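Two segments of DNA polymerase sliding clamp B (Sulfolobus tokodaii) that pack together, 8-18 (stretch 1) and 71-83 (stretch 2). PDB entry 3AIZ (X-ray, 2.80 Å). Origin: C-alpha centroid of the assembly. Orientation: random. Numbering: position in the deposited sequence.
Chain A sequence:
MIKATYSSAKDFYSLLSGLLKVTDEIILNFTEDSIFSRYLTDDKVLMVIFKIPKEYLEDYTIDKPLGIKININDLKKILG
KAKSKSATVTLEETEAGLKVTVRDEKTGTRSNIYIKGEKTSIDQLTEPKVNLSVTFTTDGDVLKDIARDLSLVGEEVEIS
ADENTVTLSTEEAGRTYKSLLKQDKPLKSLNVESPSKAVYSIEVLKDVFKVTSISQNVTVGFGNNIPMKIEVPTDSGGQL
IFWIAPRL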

# COMPACT_ATOMS: atom_id res chain seq x y z
N SER A 8 24.66 -21.28 0.74
CA SER A 8 23.85 -20.14 0.32
C SER A 8 22.47 -20.52 -0.20
O SER A 8 22.33 -21.03 -1.31
CB SER A 8 24.59 -19.30 -0.72
OG SER A 8 23.78 -18.22 -1.16
N ALA A 9 21.45 -20.25 0.60
CA ALA A 9 20.07 -20.48 0.19
C ALA A 9 19.71 -19.57 -0.98
O ALA A 9 19.04 -19.99 -1.92
CB ALA A 9 19.12 -20.25 1.36
N LYS A 10 20.15 -18.31 -0.90
CA LYS A 10 19.84 -17.33 -1.94
C LYS A 10 20.37 -17.77 -3.30
O LYS A 10 19.63 -17.80 -4.28
CB LYS A 10 20.40 -15.96 -1.56
CG LYS A 10 19.84 -14.82 -2.39
CD LYS A 10 20.53 -13.50 -2.08
CE LYS A 10 21.95 -13.47 -2.62
NZ LYS A 10 21.98 -13.56 -4.11
N ASP A 11 21.66 -18.10 -3.35
CA ASP A 11 22.29 -18.53 -4.59
C ASP A 11 21.62 -19.78 -5.16
O ASP A 11 21.40 -19.88 -6.37
CB ASP A 11 23.79 -18.77 -4.38
CG ASP A 11 24.55 -17.48 -4.17
OD1 ASP A 11 24.03 -16.41 -4.54
OD2 ASP A 11 25.68 -17.53 -3.64
N PHE A 12 21.30 -20.73 -4.29
CA PHE A 12 20.59 -21.94 -4.68
C PHE A 12 19.28 -21.58 -5.39
O PHE A 12 18.94 -22.17 -6.42
CB PHE A 12 20.29 -22.80 -3.45
CG PHE A 12 20.06 -24.25 -3.76
CD1 PHE A 12 20.76 -25.23 -3.07
CD2 PHE A 12 19.15 -24.64 -4.72
CE1 PHE A 12 20.55 -26.57 -3.34
CE2 PHE A 12 18.94 -25.98 -5.00
CZ PHE A 12 19.64 -26.95 -4.31
N TYR A 13 18.57 -20.61 -4.84
CA TYR A 13 17.29 -20.17 -5.40
C TYR A 13 17.47 -19.49 -6.76
O TYR A 13 16.65 -19.68 -7.67
CB TYR A 13 16.56 -19.24 -4.43
CG TYR A 13 15.27 -18.66 -4.98
CD1 TYR A 13 15.24 -17.40 -5.55
CD2 TYR A 13 14.09 -19.39 -4.92
CE1 TYR A 13 14.06 -16.87 -6.05
CE2 TYR A 13 12.91 -18.87 -5.42
CZ TYR A 13 12.90 -17.61 -5.98
OH TYR A 13 11.73 -17.09 -6.48
N SER A 14 18.52 -18.69 -6.89
CA SER A 14 18.80 -18.01 -8.15
C SER A 14 19.04 -19.02 -9.27
O SER A 14 18.56 -18.85 -10.39
CB SER A 14 20.01 -17.08 -8.02
OG SER A 14 19.67 -15.90 -7.30
N LEU A 15 19.78 -20.07 -8.95
CA LEU A 15 20.06 -21.13 -9.91
C LEU A 15 18.77 -21.77 -10.41
O LEU A 15 18.53 -21.86 -11.61
CB LEU A 15 20.98 -22.18 -9.29
CG LEU A 15 22.32 -21.64 -8.79
CD1 LEU A 15 23.09 -22.69 -8.01
CD2 LEU A 15 23.15 -21.10 -9.95
N LEU A 16 17.93 -22.22 -9.48
CA LEU A 16 16.69 -22.89 -9.82
C LEU A 16 15.75 -22.00 -10.64
O LEU A 16 15.02 -22.48 -11.51
CB LEU A 16 15.97 -23.39 -8.57
CG LEU A 16 16.70 -24.45 -7.75
CD1 LEU A 16 15.91 -24.80 -6.50
CD2 LEU A 16 16.95 -25.70 -8.58
N SER A 17 15.78 -20.70 -10.36
CA SER A 17 14.92 -19.75 -11.07
C SER A 17 15.44 -19.49 -12.48
O SER A 17 14.78 -18.83 -13.28
CB SER A 17 14.82 -18.43 -10.30
OG SER A 17 16.05 -17.72 -10.35
N GLY A 18 16.63 -20.01 -12.77
CA GLY A 18 17.25 -19.82 -14.06
C GLY A 18 16.99 -20.97 -15.02
O GLY A 18 17.34 -20.91 -16.19
N ASN A 71 9.48 -32.08 -7.18
CA ASN A 71 8.77 -30.92 -7.70
C ASN A 71 9.54 -29.64 -7.41
O ASN A 71 9.62 -29.20 -6.26
CB ASN A 71 7.36 -30.85 -7.10
CG ASN A 71 6.51 -29.75 -7.72
OD1 ASN A 71 7.02 -28.73 -8.17
ND2 ASN A 71 5.20 -29.97 -7.74
N ILE A 72 10.10 -29.05 -8.46
CA ILE A 72 10.97 -27.88 -8.30
C ILE A 72 10.27 -26.70 -7.63
O ILE A 72 10.90 -25.91 -6.94
CB ILE A 72 11.54 -27.42 -9.66
CG1 ILE A 72 12.55 -26.30 -9.46
CG2 ILE A 72 10.42 -26.99 -10.59
CD1 ILE A 72 13.18 -25.81 -10.74
N ASN A 73 8.96 -26.60 -7.83
CA ASN A 73 8.19 -25.51 -7.25
C ASN A 73 8.26 -25.48 -5.72
O ASN A 73 8.48 -24.43 -5.12
CB ASN A 73 6.73 -25.58 -7.71
CG ASN A 73 6.57 -25.30 -9.19
OD1 ASN A 73 7.14 -24.35 -9.72
ND2 ASN A 73 5.80 -26.14 -9.87
N ASP A 74 8.09 -26.65 -5.11
CA ASP A 74 8.16 -26.76 -3.65
C ASP A 74 9.54 -26.37 -3.14
O ASP A 74 9.66 -25.76 -2.07
CB ASP A 74 7.83 -28.19 -3.22
CG ASP A 74 6.42 -28.61 -3.58
OD1 ASP A 74 5.59 -27.71 -3.86
OD2 ASP A 74 6.14 -29.82 -3.59
N LEU A 75 10.57 -26.72 -3.89
CA LEU A 75 11.94 -26.43 -3.51
C LEU A 75 12.24 -24.94 -3.60
O LEU A 75 13.16 -24.44 -2.95
CB LEU A 75 12.92 -27.23 -4.37
CG LEU A 75 14.41 -27.08 -4.06
CD1 LEU A 75 14.68 -27.30 -2.58
CD2 LEU A 75 15.23 -28.05 -4.90
N LYS A 76 11.46 -24.23 -4.41
CA LYS A 76 11.62 -22.79 -4.53
C LYS A 76 10.94 -22.07 -3.37
O LYS A 76 11.47 -21.09 -2.84
CB LYS A 76 11.06 -22.29 -5.87
CG LYS A 76 11.89 -22.69 -7.08
CD LYS A 76 11.35 -22.05 -8.36
CE LYS A 76 12.21 -22.42 -9.56
NZ LYS A 76 11.70 -21.81 -10.83
N LYS A 77 9.77 -22.57 -2.97
CA LYS A 77 9.04 -21.98 -1.86
C LYS A 77 9.88 -21.92 -0.59
O LYS A 77 9.94 -20.89 0.09
CB LYS A 77 7.75 -22.77 -1.59
CG LYS A 77 6.75 -22.74 -2.74
CD LYS A 77 5.49 -23.52 -2.40
CE LYS A 77 4.50 -23.51 -3.56
NZ LYS A 77 3.25 -24.24 -3.24
N ILE A 78 10.54 -23.03 -0.27
CA ILE A 78 11.36 -23.13 0.94
C ILE A 78 12.58 -22.22 0.89
O ILE A 78 12.97 -21.64 1.91
CB ILE A 78 11.80 -24.59 1.20
CG1 ILE A 78 12.70 -24.66 2.44
CG2 ILE A 78 12.50 -25.16 -0.01
CD1 ILE A 78 12.02 -24.21 3.71
N LEU A 79 13.19 -22.09 -0.28
CA LEU A 79 14.38 -21.27 -0.44
C LEU A 79 14.06 -19.77 -0.35
O LEU A 79 14.92 -18.96 -0.01
CB LEU A 79 15.09 -21.58 -1.75
CG LEU A 79 15.69 -22.99 -1.86
CD1 LEU A 79 16.34 -23.20 -3.21
CD2 LEU A 79 16.69 -23.23 -0.74
N GLY A 80 12.82 -19.42 -0.67
CA GLY A 80 12.37 -18.04 -0.57
C GLY A 80 12.16 -17.61 0.87
O GLY A 80 12.16 -16.42 1.18
N LYS A 81 11.99 -18.60 1.75
CA LYS A 81 11.80 -18.33 3.17
C LYS A 81 13.11 -17.92 3.85
O LYS A 81 13.17 -17.80 5.07
CB LYS A 81 11.22 -19.56 3.87
CG LYS A 81 9.85 -19.98 3.36
CD LYS A 81 9.31 -21.17 4.14
CE LYS A 81 7.97 -21.63 3.59
NZ LYS A 81 6.95 -20.54 3.63
N ALA A 82 14.15 -17.72 3.05
CA ALA A 82 15.45 -17.32 3.57
C ALA A 82 15.37 -15.94 4.21
O ALA A 82 15.34 -14.92 3.51
CB ALA A 82 16.49 -17.34 2.46
N LYS A 83 15.34 -15.91 5.54
CA LYS A 83 15.28 -14.65 6.28
C LYS A 83 16.44 -13.74 5.93
O LYS A 83 16.28 -12.52 5.81
CB LYS A 83 15.25 -14.92 7.79
CG LYS A 83 13.96 -15.55 8.29
CD LYS A 83 12.79 -14.59 8.16
CE LYS A 83 11.50 -15.21 8.68
NZ LYS A 83 11.11 -16.43 7.92

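Two helices, 9-16 and 72-80, pack here with their N-to-C directions 147° apart, closer to antiparallel than to crossed, and their axes come within 9.3 Å. Ala9 and Leu79 set the tightest point of the backbone register, their CA atoms 5.8 Å apart; the methyl of Ala9 takes little room where the chains run closest. Ala9 CB also lies 4.1 Å from Ala82 CB, so a second alanine continues the contact just beyond the helix.

The centre is built from two leucines that exchange roles. Leu16 enters the hole formed by Ile72, Leu75, Lys76 and Leu79, while Leu79 enters the one formed by Ala9, Phe12, Tyr13 and Leu16. Both have the m,t conformation, common for leucine in helices, and both point CA-to-CB toward the partner. With chi1 at m and chi2 at t, their methyls meet directly, Leu16 CD1 to Leu79 CD1 at 3.7 Å. Leu75 instead adopts t,p; its CG lies 3.7 Å from Leu16 CD1 and its CD2 4.2 Å from Phe12 CE2, so it touches both neighbours. Ile72, extended at t,t, brings CD1 to 4.3 Å from Leu16 CB.

The aromatic residues share a t chi1, and each lies against Leu79. Phe12 CD2 comes 3.5 Å from Leu79 CD1, with the methyl approaching the ring obliquely. Tyr13 meets Leu79 CB with both its CB (3.8 Å) and its ring atom CD2 (4.0 Å), and the ring runs on past it, where Tyr13 CE2 lies 3.9 Å from Lys76 CB and 3.7 Å from Lys76 O. Beside it Gly80 leaves open space: an ideal CB there would stand 4.6 Å from Tyr13 CE2.

Lys76 shows how a polar residue can serve an apolar contact. Its CA-to-CB bond points sideways, yet an m,t,t,t chain, fully extended after chi1, brings its end nearer the other helix. Lys76 CE reaches 4.0 Å from Leu16 CB and 3.4 Å from Leu16 O, so the aliphatic stem packs while the amino group arrives beside the last turn of the first stretch's helix, with Lys76 NZ 3.5 Å from Leu16 O.

No clear hydrogen bond joins the stretches; the polar work is local. Ser8, chi1 t, caps the first helix by accepting from Asp11 N at its OG (3.1 Å), and Asn71, also t, caps the second through OD1 to Asn73 N (2.9 Å). Ser17 turns to p, and its OG donates to Ser14 O at 2.8 Å, answering its hydroxyl within its own stretch.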